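Local coordinates for protein anaerobically-induced outer membrane porin OprE (Pseudomonas aeruginosa, PDB 4FRX) that probably forms a substrate channel through the outer membrane, a monomeric beta-barrel porin of the OprD family that lets small molecules pass, at residues V131-D135 / E319-A323; S266-Y270 / G306-F310; A299-I303 / Y324-D328; V329-F334 / E379-I384; D376-W380 / S406-G410. One frame throughout, in Å; residues are numbered along the deposited sequence.

Interaction 1: residues V131-D135 / E319-A323; sequences VTYND and EGSTA
Asn134 lies with its side chain against the backbone of Gly320 and Ser321, and this is the tight part of the contact. Its CG is anti to the backbone N (chi1 -177°), which turns the amide across the opposing chain, CB and CG over the Gly320-Ser321 peptide and ND2 toward Thr322: CB of Asn134 is 3.7 Å from C of Gly320, and ND2 of Asn134 is 3.4 Å from both O of Ser321 and OG1 of Thr322. Gly320 leaves room for the amide, since a side chain there would run into OD1 of Asn134. That oxygen is taken by Arg169 and by the backbone N of Gly136, so the amide is held from its carbonyl end. Toward the start of residues 131-135 the packing thins to Thr132 and Thr322, where the methyl CG2 of Thr322 meets OG1 of Thr132 at 3.6 Å.

Water bridges the looser parts, one molecule at each flank of the Thr132-Thr322 contact. One accepts from N of Thr132 and donates to O of Thr322, the latter at 2.9 Å. The second donates to O of Tyr133 and lies 2.6 Å from OG1 of Thr322. The long loop between strands 295-305 and 340-349 thus meets residues 131-135 near the middle of the barrel, and the chemistry implies a hydrated interface: one water links backbone to backbone and the other links backbone to a threonine hydroxyl.

Interaction 2: residues S266-Y270 / G306-F310; sequences SSGYY and GDSDF
Backbone bonds from Tyr269 and Asp309 frame this contact. N of Tyr269 donates to O of Asp307 at 2.8 Å, and N of Asp309 donates to O of Ser267 at 2.9 Å (N-H...O angle 162°). Between them Gly268 and Ser308 come together with CA atoms 3.8 Å apart, a closeness that a side chain on Gly268 would prevent by striking O of Asp307 and CA of Ser308. O of Ser267 has a second donor, OG of Ser266, and the two reach it from opposite faces of its carbonyl plane.

The packing is led by the Tyr270 ring. O of Asp307 lies over one face, offset toward the rim, while CB of Asp307 touches CE2 of Tyr270 at 3.5 Å. The carboxylate of Asp307 is turned 73° from the ring plane. At the far end of the ring, OH of Tyr270 comes within 3.3 Å of CB of Ser308, and that hydroxyl is itself hydrogen-bonded to O of Glu278. On the other flank, OD2 of Asp309 rests 3.3 Å from CB of Ser267, with OD1 bonded to the backbone N of Ala337.

Water extends the contact past its rim: one molecule donates to O of Tyr270 and OD2 of Asp307, another to O of Tyr269 and, weakly, to OD1 of Asp307. A single beta bridge, with one backbone bond to each side of it, joins two of the long loops that link neighbouring strands of the porin barrel.

Interaction 3: residues A299-I303 / Y324-D328; sequences AGYQI and YLITD
The flat amide of Gln302 meets Thr327 and Leu325, with OG1 of Thr327 tilted 26° out of the amide plane and CB of Leu325 3.5 Å from OE1 of Gln302. The other flat group, the Tyr301 ring, is turned away from the loop and has CG1 of its own strand neighbour Ile303 at its edge, in plane. The setting is a beta-barrel wall with a loop folded inward: strand 295-305 sends Gln302 toward a type I beta turn, Leu325 to Asp328, closed by a bond from N of Asp328 to O of Leu325.

Gln302 is stretched straight out from the strand, with CG anti to the backbone N (chi1 178°) and an extended chain beyond. It approaches Thr327 from the opposite direction and crosses Leu325 at about a right angle. Besides receiving the amide N-H, OG1 of Thr327 is hydrogen-bonded to O of Lys333, so the hydroxyl ties the turn to the next part of the loop as well as to the wall. CG2 of Thr327 adds a contact at 3.4 Å to NE2 of Gln302.

Beside this polar pair Ile326 packs on the strand: CD1 of Ile326 sits 3.8 Å from O of Tyr301, and the absence of a side chain on Gly300 gives the methyl its room. The turn is further tied to the wall by O of Ile326, which accepts from the side chain of Gln343 on strand 340-349. A bridging water donates to OE1 of Gln302 at 2.7 Å and accepts from N of Ile326, while NE2 of Gln302 reaches OG1 of Thr327 at 2.9 Å.

Interaction 4: residues V329-F334 / E379-I384; sequences VQIGKF and EWERDI
Three consecutive backbone N-H groups, of Gln330, Ile331 and Gly332, point at two strand carboxylates. Glu381 takes two with its syn lone pairs, OE2 from N of Ile331 at 2.8 Å and OE1 from N of Gly332 at 2.7 Å. Asp383 takes the third through OD2, 2.9 Å from N of Gln330 and met on the syn side but 19° out of the carboxylate plane. Glu381 reaches them with CG anti to the backbone N (chi1 179°) and its chain extended.

Water bridges OE1 of Gln330 to O of Ile384 and N of Phe334 to OE1 of Glu379, whose OE2 is held by Ser409 and Arg336. NE2 of Gln330 goes to Glu425.

Van der Waals packing lies at the flanks. CZ of Phe334 meets CB of Glu381 at 3.8 Å, edge-on; the ring runs antiparallel alongside the Glu379 chain, ring and carboxylate planes 75° apart. The CG2 methyl of Val329 lies against the carboxylate of Glu381, 3.5 Å from OE2.

OE2 of Glu381 and OD1 of Asp383 lie only 2.6 Å apart, so one acid probably carries a proton. The chemistry implies a loop held to the wall by buried acids gripping its main chain.

Interaction 5: residues D376-W380 / S406-G410; sequences DQSEW and SFRSG
Trp380 and Arg408 lie side by side and point the same way, the aliphatic part of the arginine laid over the indole. CG of Arg408 sits over one face, 3.3 Å from CZ2 of Trp380, and CB of Arg408 makes a CH-pi contact with the five-membered ring, 4.0 Å from its centroid and 27° off the normal. The arginine chain bends at chi2, bringing NH1 to O of Phe407 on its own strand, with the guanidinium 46° from the indole plane. NH1 of Arg408 lies above the plane of that carbonyl and also pairs with Asp424 in a salt bridge.

The other face of the strands carries Glu379, Ser409 and Phe407. OG of Ser409 donates to the anti lone pair of OE2 of Glu379, the one facing away from the other carboxylate oxygen, at 3.0 Å; the same OE2 forms a salt bridge with Arg336. CZ of Phe407 brings its ring edge to OE2 of Glu379 at 3.6 Å, with ring and carboxylate planes 62° apart.

Between the two faces the backbones of Trp380 and Arg408 form an antiparallel hydrogen-bonded pair: N of Trp380 to O of Arg408 at 3.0 Å, and N of Arg408 to O of Trp380 at 3.1 Å. CA of Phe407 adds a CA-H...O contact to O of Trp380. The short strand segments run nearly antiparallel. Such cross-strand pairs, alternating between the two faces, are what the neighbouring strands 377-389 and 399-409 of a porin beta-barrel hairpin are made of.

In the fold
Interactions 1, 3 and 4 all use the long loop between strands 295-305 and 340-349, which folds into the barrel; interaction 2 uses its first residues. Interaction 3 is buried, interactions 2 and 4 partly so, and interactions 1 and 5 lie at surfaces: interaction 1 near the chain's centre, the centre of interaction 5 about 22 Å from it. Lys333 ties three of them together, with NZ reaching Ser321 and Asp328 and its O meeting Thr327. Phe310 packs on Ala323 and Leu325, joining interaction 2 to interactions 1 and 3. Only interaction 5 pairs two barrel strands; it shares Glu379 and Trp380 with interaction 4. Water bridges mark the loop contacts, carboxylates dominate interaction 4, and regular strand pairing governs interaction 5.

Interaction 1: residues V131-D135 / E319-A323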
# COMPACT_ATOMS: atom_id res chain seq x y z
N VAL A 131 -1.73 -6.31 4.62
CA VAL A 131 -2.71 -5.33 4.14
C VAL A 131 -2.24 -3.89 4.38
O VAL A 131 -1.99 -3.48 5.52
CB VAL A 131 -4.13 -5.55 4.74
CG1 VAL A 131 -4.09 -5.62 6.28
CG2 VAL A 131 -5.13 -4.46 4.24
N THR A 132 -2.08 -3.13 3.31
CA THR A 132 -1.81 -1.70 3.49
C THR A 132 -2.59 -0.91 2.46
O THR A 132 -2.75 -1.35 1.31
CB THR A 132 -0.32 -1.27 3.46
OG1 THR A 132 -0.07 -0.41 2.34
CG2 THR A 132 0.57 -2.43 3.40
N TYR A 133 -3.11 0.23 2.88
CA TYR A 133 -3.95 1.02 2.01
C TYR A 133 -3.12 1.76 0.97
O TYR A 133 -2.00 2.20 1.24
CB TYR A 133 -4.81 1.98 2.81
CG TYR A 133 -4.08 3.16 3.43
CD1 TYR A 133 -3.34 3.02 4.60
CD2 TYR A 133 -4.15 4.42 2.84
CE1 TYR A 133 -2.69 4.11 5.16
CE2 TYR A 133 -3.51 5.51 3.40
CZ TYR A 133 -2.78 5.35 4.56
OH TYR A 133 -2.15 6.43 5.11
N ASN A 134 -3.68 1.90 -0.22
CA ASN A 134 -3.04 2.66 -1.28
C ASN A 134 -3.35 4.14 -1.14
O ASN A 134 -4.45 4.53 -0.75
CB ASN A 134 -3.50 2.16 -2.64
CG ASN A 134 -2.81 2.88 -3.77
OD1 ASN A 134 -3.31 3.88 -4.29
ND2 ASN A 134 -1.63 2.39 -4.16
N ASP A 135 -2.36 4.98 -1.45
CA ASP A 135 -2.56 6.42 -1.46
C ASP A 135 -1.75 7.02 -2.60
O ASP A 135 -1.04 8.02 -2.42
CB ASP A 135 -2.13 7.01 -0.12
CG ASP A 135 -2.62 8.43 0.08
OD1 ASP A 135 -3.51 8.88 -0.68
OD2 ASP A 135 -2.11 9.10 1.00
N GLU A 319 -8.91 1.50 -8.47
CA GLU A 319 -9.12 1.92 -7.08
C GLU A 319 -7.85 1.95 -6.23
O GLU A 319 -7.84 2.52 -5.14
CB GLU A 319 -10.18 1.02 -6.42
CG GLU A 319 -11.58 1.29 -6.94
CD GLU A 319 -12.64 0.72 -6.03
OE1 GLU A 319 -12.31 0.36 -4.87
OE2 GLU A 319 -13.81 0.63 -6.46
N GLY A 320 -6.78 1.36 -6.75
CA GLY A 320 -5.50 1.37 -6.06
C GLY A 320 -5.29 0.14 -5.19
O GLY A 320 -6.22 -0.34 -4.55
N SER A 321 -4.07 -0.36 -5.17
CA SER A 321 -3.75 -1.51 -4.33
C SER A 321 -2.27 -1.44 -4.02
O SER A 321 -1.50 -0.92 -4.82
CB SER A 321 -4.05 -2.82 -5.06
OG SER A 321 -3.22 -2.95 -6.21
N THR A 322 -1.88 -1.99 -2.88
CA THR A 322 -0.47 -2.03 -2.50
C THR A 322 -0.08 -3.43 -2.04
O THR A 322 -0.74 -4.00 -1.18
CB THR A 322 -0.18 -1.03 -1.37
OG1 THR A 322 -0.34 0.31 -1.87
CG2 THR A 322 1.26 -1.20 -0.86
N ALA A 323 0.95 -3.99 -2.66
CA ALA A 323 1.52 -5.26 -2.19
C ALA A 323 2.74 -4.94 -1.34
O ALA A 323 3.52 -4.03 -1.67
CB ALA A 323 1.91 -6.16 -3.36
O HOH W 1 -2.63 -4.83 0.82
O HOH W 2 0.62 2.34 -0.54

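Interaction 2: residues S266-Y270 / G306-F310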
# COMPACT_ATOMS: atom_id res chain seq x y z
N SER A 266 -7.46 -16.59 -9.00
CA SER A 266 -6.39 -15.61 -8.99
C SER A 266 -5.73 -15.63 -10.35
O SER A 266 -5.62 -16.69 -10.98
CB SER A 266 -5.35 -15.99 -7.94
OG SER A 266 -4.13 -15.30 -8.15
N SER A 267 -5.25 -14.48 -10.80
CA SER A 267 -4.33 -14.46 -11.94
C SER A 267 -3.06 -15.25 -11.62
O SER A 267 -2.61 -15.32 -10.48
CB SER A 267 -3.96 -13.01 -12.30
OG SER A 267 -5.10 -12.31 -12.78
N GLY A 268 -2.49 -15.86 -12.65
CA GLY A 268 -1.27 -16.63 -12.55
C GLY A 268 -1.07 -17.27 -13.91
O GLY A 268 -1.61 -16.78 -14.90
N TYR A 269 -0.30 -18.35 -13.98
CA TYR A 269 -0.18 -19.10 -15.22
C TYR A 269 -0.21 -20.59 -14.92
O TYR A 269 0.57 -21.09 -14.11
CB TYR A 269 1.06 -18.72 -16.04
CG TYR A 269 0.99 -19.41 -17.38
CD1 TYR A 269 0.05 -19.01 -18.33
CD2 TYR A 269 1.80 -20.50 -17.68
CE1 TYR A 269 -0.07 -19.65 -19.54
CE2 TYR A 269 1.68 -21.16 -18.91
CZ TYR A 269 0.74 -20.72 -19.82
OH TYR A 269 0.59 -21.34 -21.04
N TYR A 270 -1.14 -21.30 -15.55
CA TYR A 270 -1.43 -22.67 -15.14
C TYR A 270 -1.29 -23.66 -16.26
O TYR A 270 -1.80 -24.78 -16.17
CB TYR A 270 -2.85 -22.75 -14.54
CG TYR A 270 -3.03 -21.80 -13.39
CD1 TYR A 270 -3.35 -20.46 -13.61
CD2 TYR A 270 -2.85 -22.23 -12.07
CE1 TYR A 270 -3.50 -19.58 -12.56
CE2 TYR A 270 -2.99 -21.35 -11.02
CZ TYR A 270 -3.31 -20.03 -11.27
OH TYR A 270 -3.48 -19.14 -10.22
N GLY A 306 5.58 -20.79 -7.76
CA GLY A 306 4.19 -21.21 -7.72
C GLY A 306 3.43 -20.75 -8.96
O GLY A 306 3.91 -19.89 -9.72
N ASP A 307 2.24 -21.29 -9.16
CA ASP A 307 1.43 -20.98 -10.34
C ASP A 307 0.65 -19.67 -10.28
O ASP A 307 0.19 -19.20 -11.31
CB ASP A 307 0.42 -22.09 -10.59
CG ASP A 307 1.06 -23.40 -10.98
OD1 ASP A 307 2.22 -23.38 -11.44
OD2 ASP A 307 0.39 -24.45 -10.81
N SER A 308 0.45 -19.10 -9.10
CA SER A 308 -0.36 -17.88 -9.03
C SER A 308 0.52 -16.66 -8.83
O SER A 308 1.64 -16.77 -8.33
CB SER A 308 -1.40 -17.96 -7.91
OG SER A 308 -0.84 -17.53 -6.67
N ASP A 309 0.01 -15.51 -9.26
CA ASP A 309 0.60 -14.22 -8.89
C ASP A 309 0.61 -14.10 -7.38
O ASP A 309 -0.08 -14.84 -6.66
CB ASP A 309 -0.21 -13.05 -9.45
CG ASP A 309 -0.22 -12.99 -10.97
OD1 ASP A 309 0.45 -13.80 -11.66
OD2 ASP A 309 -0.92 -12.10 -11.48
N PHE A 310 1.40 -13.17 -6.88
CA PHE A 310 1.35 -12.87 -5.47
C PHE A 310 0.01 -12.22 -5.14
O PHE A 310 -0.34 -11.23 -5.76
CB PHE A 310 2.45 -11.89 -5.13
CG PHE A 310 2.41 -11.42 -3.71
CD1 PHE A 310 2.83 -12.26 -2.68
CD2 PHE A 310 1.97 -10.14 -3.40
CE1 PHE A 310 2.81 -11.83 -1.36
CE2 PHE A 310 1.94 -9.70 -2.09
CZ PHE A 310 2.37 -10.55 -1.06
O HOH W 3 2.10 -23.35 -14.87
O HOH W 4 -0.53 -25.60 -13.74

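Interaction 3: residues A299-I303 / Y324-D328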
# COMPACT_ATOMS: atom_id res chain seq x y z
N ALA A 299 20.64 -2.75 -3.05
CA ALA A 299 20.52 -3.83 -4.02
C ALA A 299 19.59 -4.90 -3.47
O ALA A 299 19.69 -5.25 -2.31
CB ALA A 299 21.89 -4.42 -4.34
N GLY A 300 18.69 -5.42 -4.30
CA GLY A 300 17.70 -6.35 -3.80
C GLY A 300 17.36 -7.45 -4.79
O GLY A 300 17.58 -7.29 -5.98
N TYR A 301 16.82 -8.55 -4.29
CA TYR A 301 16.39 -9.63 -5.16
C TYR A 301 15.12 -10.21 -4.60
O TYR A 301 14.95 -10.29 -3.39
CB TYR A 301 17.47 -10.70 -5.30
CG TYR A 301 17.36 -11.47 -6.59
CD1 TYR A 301 17.95 -11.00 -7.76
CD2 TYR A 301 16.62 -12.65 -6.66
CE1 TYR A 301 17.83 -11.69 -8.95
CE2 TYR A 301 16.51 -13.35 -7.86
CZ TYR A 301 17.11 -12.86 -8.99
OH TYR A 301 16.99 -13.56 -10.18
N GLN A 302 14.20 -10.57 -5.49
CA GLN A 302 12.94 -11.17 -5.10
C GLN A 302 12.63 -12.35 -6.01
O GLN A 302 12.77 -12.25 -7.22
CB GLN A 302 11.84 -10.14 -5.26
CG GLN A 302 10.45 -10.65 -4.93
CD GLN A 302 9.45 -9.53 -4.98
OE1 GLN A 302 9.31 -8.77 -4.03
NE2 GLN A 302 8.79 -9.38 -6.14
N ILE A 303 12.18 -13.46 -5.42
CA ILE A 303 11.84 -14.65 -6.18
C ILE A 303 10.40 -15.05 -5.90
O ILE A 303 10.02 -15.23 -4.74
CB ILE A 303 12.77 -15.81 -5.77
CG1 ILE A 303 14.23 -15.44 -6.07
CG2 ILE A 303 12.34 -17.12 -6.45
CD1 ILE A 303 15.23 -16.43 -5.49
N TYR A 324 2.93 -5.67 -0.24
CA TYR A 324 4.10 -5.43 0.61
C TYR A 324 5.33 -6.17 0.06
O TYR A 324 5.94 -7.02 0.73
CB TYR A 324 3.82 -5.78 2.08
CG TYR A 324 4.93 -5.29 3.00
CD1 TYR A 324 5.22 -3.93 3.09
CD2 TYR A 324 5.70 -6.19 3.74
CE1 TYR A 324 6.24 -3.47 3.91
CE2 TYR A 324 6.72 -5.73 4.58
CZ TYR A 324 6.99 -4.38 4.66
OH TYR A 324 8.00 -3.91 5.48
N LEU A 325 5.68 -5.84 -1.18
CA LEU A 325 6.83 -6.40 -1.86
C LEU A 325 7.84 -5.28 -2.10
O LEU A 325 7.46 -4.13 -2.36
CB LEU A 325 6.40 -6.99 -3.23
CG LEU A 325 5.38 -8.14 -3.23
CD1 LEU A 325 4.95 -8.53 -4.66
CD2 LEU A 325 5.90 -9.38 -2.47
N ILE A 326 9.13 -5.63 -2.07
CA ILE A 326 10.19 -4.66 -2.37
C ILE A 326 10.14 -4.14 -3.80
O ILE A 326 10.83 -3.16 -4.15
CB ILE A 326 11.61 -5.19 -2.05
CG1 ILE A 326 11.94 -6.45 -2.86
CG2 ILE A 326 11.76 -5.44 -0.55
CD1 ILE A 326 13.42 -6.89 -2.73
N THR A 327 9.29 -4.77 -4.61
CA THR A 327 9.11 -4.43 -6.01
C THR A 327 7.82 -3.65 -6.28
O THR A 327 7.47 -3.40 -7.43
CB THR A 327 9.11 -5.69 -6.89
OG1 THR A 327 8.04 -6.56 -6.48
CG2 THR A 327 10.45 -6.43 -6.77
N ASP A 328 7.09 -3.25 -5.23
CA ASP A 328 5.88 -2.46 -5.44
C ASP A 328 6.33 -1.03 -5.66
O ASP A 328 6.69 -0.34 -4.71
CB ASP A 328 4.91 -2.56 -4.26
CG ASP A 328 3.57 -1.86 -4.53
OD1 ASP A 328 3.56 -0.65 -4.84
OD2 ASP A 328 2.51 -2.51 -4.42
O HOH W 5 9.45 -8.51 -1.37

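Interaction 4: residues V329-F334 / E379-I384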
# COMPACT_ATOMS: atom_id res chain seq x y z
N VAL A 329 6.31 -0.59 -6.92
CA VAL A 329 6.88 0.69 -7.32
C VAL A 329 5.82 1.54 -8.02
O VAL A 329 4.63 1.32 -7.84
CB VAL A 329 8.15 0.50 -8.18
CG1 VAL A 329 9.27 -0.12 -7.33
CG2 VAL A 329 7.87 -0.42 -9.37
N GLN A 330 6.24 2.53 -8.80
CA GLN A 330 5.29 3.56 -9.24
C GLN A 330 4.26 3.01 -10.21
O GLN A 330 3.08 3.33 -10.13
CB GLN A 330 6.02 4.78 -9.82
CG GLN A 330 5.08 5.89 -10.25
CD GLN A 330 5.80 7.12 -10.77
OE1 GLN A 330 6.98 7.32 -10.50
NE2 GLN A 330 5.08 7.95 -11.54
N ILE A 331 4.71 2.18 -11.15
CA ILE A 331 3.79 1.62 -12.13
C ILE A 331 3.58 0.13 -11.86
O ILE A 331 2.45 -0.28 -11.56
CB ILE A 331 4.28 1.84 -13.58
CG1 ILE A 331 4.30 3.33 -13.91
CG2 ILE A 331 3.40 1.07 -14.57
CD1 ILE A 331 4.85 3.66 -15.31
N GLY A 332 4.65 -0.65 -11.93
CA GLY A 332 4.53 -2.10 -11.81
C GLY A 332 4.65 -2.60 -10.38
O GLY A 332 4.97 -1.82 -9.47
N LYS A 333 4.39 -3.89 -10.17
CA LYS A 333 4.62 -4.50 -8.86
C LYS A 333 5.49 -5.75 -8.95
O LYS A 333 5.86 -6.33 -7.93
CB LYS A 333 3.29 -4.83 -8.17
CG LYS A 333 2.39 -3.62 -7.94
CD LYS A 333 1.11 -4.01 -7.20
CE LYS A 333 0.11 -2.84 -7.14
NZ LYS A 333 0.68 -1.66 -6.43
N PHE A 334 5.83 -6.15 -10.18
CA PHE A 334 6.66 -7.35 -10.44
C PHE A 334 6.18 -8.56 -9.64
O PHE A 334 6.97 -9.30 -9.07
CB PHE A 334 8.14 -7.03 -10.16
CG PHE A 334 8.68 -5.95 -11.03
CD1 PHE A 334 8.32 -4.62 -10.81
CD2 PHE A 334 9.52 -6.24 -12.09
CE1 PHE A 334 8.78 -3.60 -11.63
CE2 PHE A 334 10.00 -5.23 -12.91
CZ PHE A 334 9.62 -3.91 -12.69
N GLU A 379 10.35 -7.75 -18.01
CA GLU A 379 9.88 -6.38 -17.91
C GLU A 379 10.85 -5.60 -17.03
O GLU A 379 11.61 -6.19 -16.24
CB GLU A 379 8.46 -6.32 -17.31
CG GLU A 379 8.36 -6.85 -15.89
CD GLU A 379 6.92 -7.02 -15.42
OE1 GLU A 379 6.72 -7.38 -14.24
OE2 GLU A 379 5.99 -6.84 -16.23
N TRP A 380 10.85 -4.28 -17.16
CA TRP A 380 11.71 -3.46 -16.34
C TRP A 380 11.07 -2.12 -16.06
O TRP A 380 10.20 -1.68 -16.80
CB TRP A 380 13.10 -3.28 -16.98
CG TRP A 380 13.13 -2.56 -18.31
CD1 TRP A 380 13.18 -3.14 -19.55
CD2 TRP A 380 13.15 -1.14 -18.52
NE1 TRP A 380 13.21 -2.17 -20.52
CE2 TRP A 380 13.19 -0.93 -19.92
CE3 TRP A 380 13.10 -0.03 -17.67
CZ2 TRP A 380 13.22 0.34 -20.48
CZ3 TRP A 380 13.13 1.24 -18.23
CH2 TRP A 380 13.18 1.41 -19.62
N GLU A 381 11.47 -1.50 -14.96
CA GLU A 381 10.97 -0.19 -14.60
C GLU A 381 12.09 0.68 -14.02
O GLU A 381 12.95 0.19 -13.28
CB GLU A 381 9.79 -0.28 -13.62
CG GLU A 381 9.22 1.11 -13.19
CD GLU A 381 7.83 1.06 -12.56
OE1 GLU A 381 7.07 0.09 -12.78
OE2 GLU A 381 7.47 2.00 -11.82
N ARG A 382 12.09 1.95 -14.36
CA ARG A 382 12.99 2.91 -13.72
C ARG A 382 12.15 4.03 -13.15
O ARG A 382 11.39 4.68 -13.89
CB ARG A 382 14.01 3.47 -14.74
CG ARG A 382 14.96 4.52 -14.17
CD ARG A 382 16.03 4.94 -15.20
NE ARG A 382 16.75 3.79 -15.75
CZ ARG A 382 16.51 3.36 -16.99
NH1 ARG A 382 15.60 4.00 -17.74
NH2 ARG A 382 17.15 2.32 -17.51
N ASP A 383 12.26 4.25 -11.84
CA ASP A 383 11.54 5.34 -11.18
C ASP A 383 12.53 6.37 -10.66
O ASP A 383 13.65 6.03 -10.31
CB ASP A 383 10.76 4.85 -9.94
CG ASP A 383 9.61 3.95 -10.28
OD1 ASP A 383 9.34 3.75 -11.48
OD2 ASP A 383 8.97 3.44 -9.34
N ILE A 384 12.10 7.62 -10.61
CA ILE A 384 12.81 8.65 -9.87
C ILE A 384 11.80 9.42 -9.03
O ILE A 384 10.62 9.54 -9.39
CB ILE A 384 13.59 9.63 -10.78
CG1 ILE A 384 12.65 10.38 -11.73
CG2 ILE A 384 14.67 8.89 -11.59
CD1 ILE A 384 12.23 11.74 -11.22
O HOH W 6 8.73 7.47 -8.41
O HOH W 7 5.41 -5.38 -12.90

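Interaction 5: residues D376-W380 / S406-G410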
# COMPACT_ATOMS: atom_id res chain seq x y z
N ASP A 376 8.52 -17.68 -21.41
CA ASP A 376 9.08 -16.76 -20.41
C ASP A 376 9.16 -15.32 -20.92
O ASP A 376 9.59 -15.06 -22.05
CB ASP A 376 10.45 -17.26 -19.94
CG ASP A 376 10.36 -18.42 -18.96
OD1 ASP A 376 9.24 -18.86 -18.67
OD2 ASP A 376 11.42 -18.87 -18.45
N GLN A 377 8.70 -14.38 -20.10
CA GLN A 377 8.73 -12.96 -20.48
C GLN A 377 9.48 -12.10 -19.45
O GLN A 377 9.75 -12.54 -18.33
CB GLN A 377 7.30 -12.44 -20.65
CG GLN A 377 6.86 -12.24 -22.11
CD GLN A 377 6.67 -13.51 -22.92
OE1 GLN A 377 6.71 -14.61 -22.39
NE2 GLN A 377 6.46 -13.36 -24.21
N SER A 378 9.82 -10.88 -19.85
CA SER A 378 10.54 -9.97 -18.97
C SER A 378 9.93 -8.57 -18.97
O SER A 378 9.10 -8.25 -19.81
CB SER A 378 12.02 -9.90 -19.38
OG SER A 378 12.16 -9.42 -20.70
N GLU A 379 10.35 -7.75 -18.01
CA GLU A 379 9.88 -6.38 -17.91
C GLU A 379 10.85 -5.60 -17.03
O GLU A 379 11.61 -6.19 -16.24
CB GLU A 379 8.46 -6.32 -17.31
CG GLU A 379 8.36 -6.85 -15.89
CD GLU A 379 6.92 -7.02 -15.42
OE1 GLU A 379 6.72 -7.38 -14.24
OE2 GLU A 379 5.99 -6.84 -16.23
N TRP A 380 10.85 -4.28 -17.16
CA TRP A 380 11.71 -3.46 -16.34
C TRP A 380 11.07 -2.12 -16.06
O TRP A 380 10.20 -1.68 -16.80
CB TRP A 380 13.10 -3.28 -16.98
CG TRP A 380 13.13 -2.56 -18.31
CD1 TRP A 380 13.18 -3.14 -19.55
CD2 TRP A 380 13.15 -1.14 -18.52
NE1 TRP A 380 13.21 -2.17 -20.52
CE2 TRP A 380 13.19 -0.93 -19.92
CE3 TRP A 380 13.10 -0.03 -17.67
CZ2 TRP A 380 13.22 0.34 -20.48
CZ3 TRP A 380 13.13 1.24 -18.23
CH2 TRP A 380 13.18 1.41 -19.62
N SER A 406 9.28 4.95 -15.96
CA SER A 406 9.23 4.33 -17.28
C SER A 406 9.12 2.84 -17.08
O SER A 406 9.92 2.26 -16.34
CB SER A 406 10.50 4.63 -18.09
OG SER A 406 10.53 5.97 -18.53
N PHE A 407 8.15 2.23 -17.74
CA PHE A 407 7.82 0.82 -17.58
C PHE A 407 7.70 0.19 -18.96
O PHE A 407 7.00 0.70 -19.84
CB PHE A 407 6.51 0.68 -16.79
CG PHE A 407 6.03 -0.74 -16.68
CD1 PHE A 407 6.57 -1.61 -15.75
CD2 PHE A 407 5.05 -1.22 -17.54
CE1 PHE A 407 6.13 -2.93 -15.66
CE2 PHE A 407 4.60 -2.53 -17.46
CZ PHE A 407 5.15 -3.39 -16.51
N ARG A 408 8.41 -0.91 -19.16
CA ARG A 408 8.35 -1.62 -20.43
C ARG A 408 8.16 -3.10 -20.14
O ARG A 408 8.91 -3.68 -19.33
CB ARG A 408 9.65 -1.42 -21.21
CG ARG A 408 10.05 0.03 -21.38
CD ARG A 408 9.24 0.73 -22.45
NE ARG A 408 9.74 2.08 -22.69
CZ ARG A 408 9.25 3.17 -22.10
NH1 ARG A 408 8.25 3.06 -21.23
NH2 ARG A 408 9.76 4.36 -22.39
N SER A 409 7.19 -3.70 -20.81
CA SER A 409 6.81 -5.08 -20.53
C SER A 409 6.49 -5.86 -21.80
O SER A 409 6.44 -5.29 -22.88
CB SER A 409 5.60 -5.10 -19.59
OG SER A 409 5.36 -6.40 -19.08
N GLY A 410 6.29 -7.17 -21.66
CA GLY A 410 5.95 -8.02 -22.79
C GLY A 410 7.14 -8.52 -23.59
O GLY A 410 8.27 -8.53 -23.09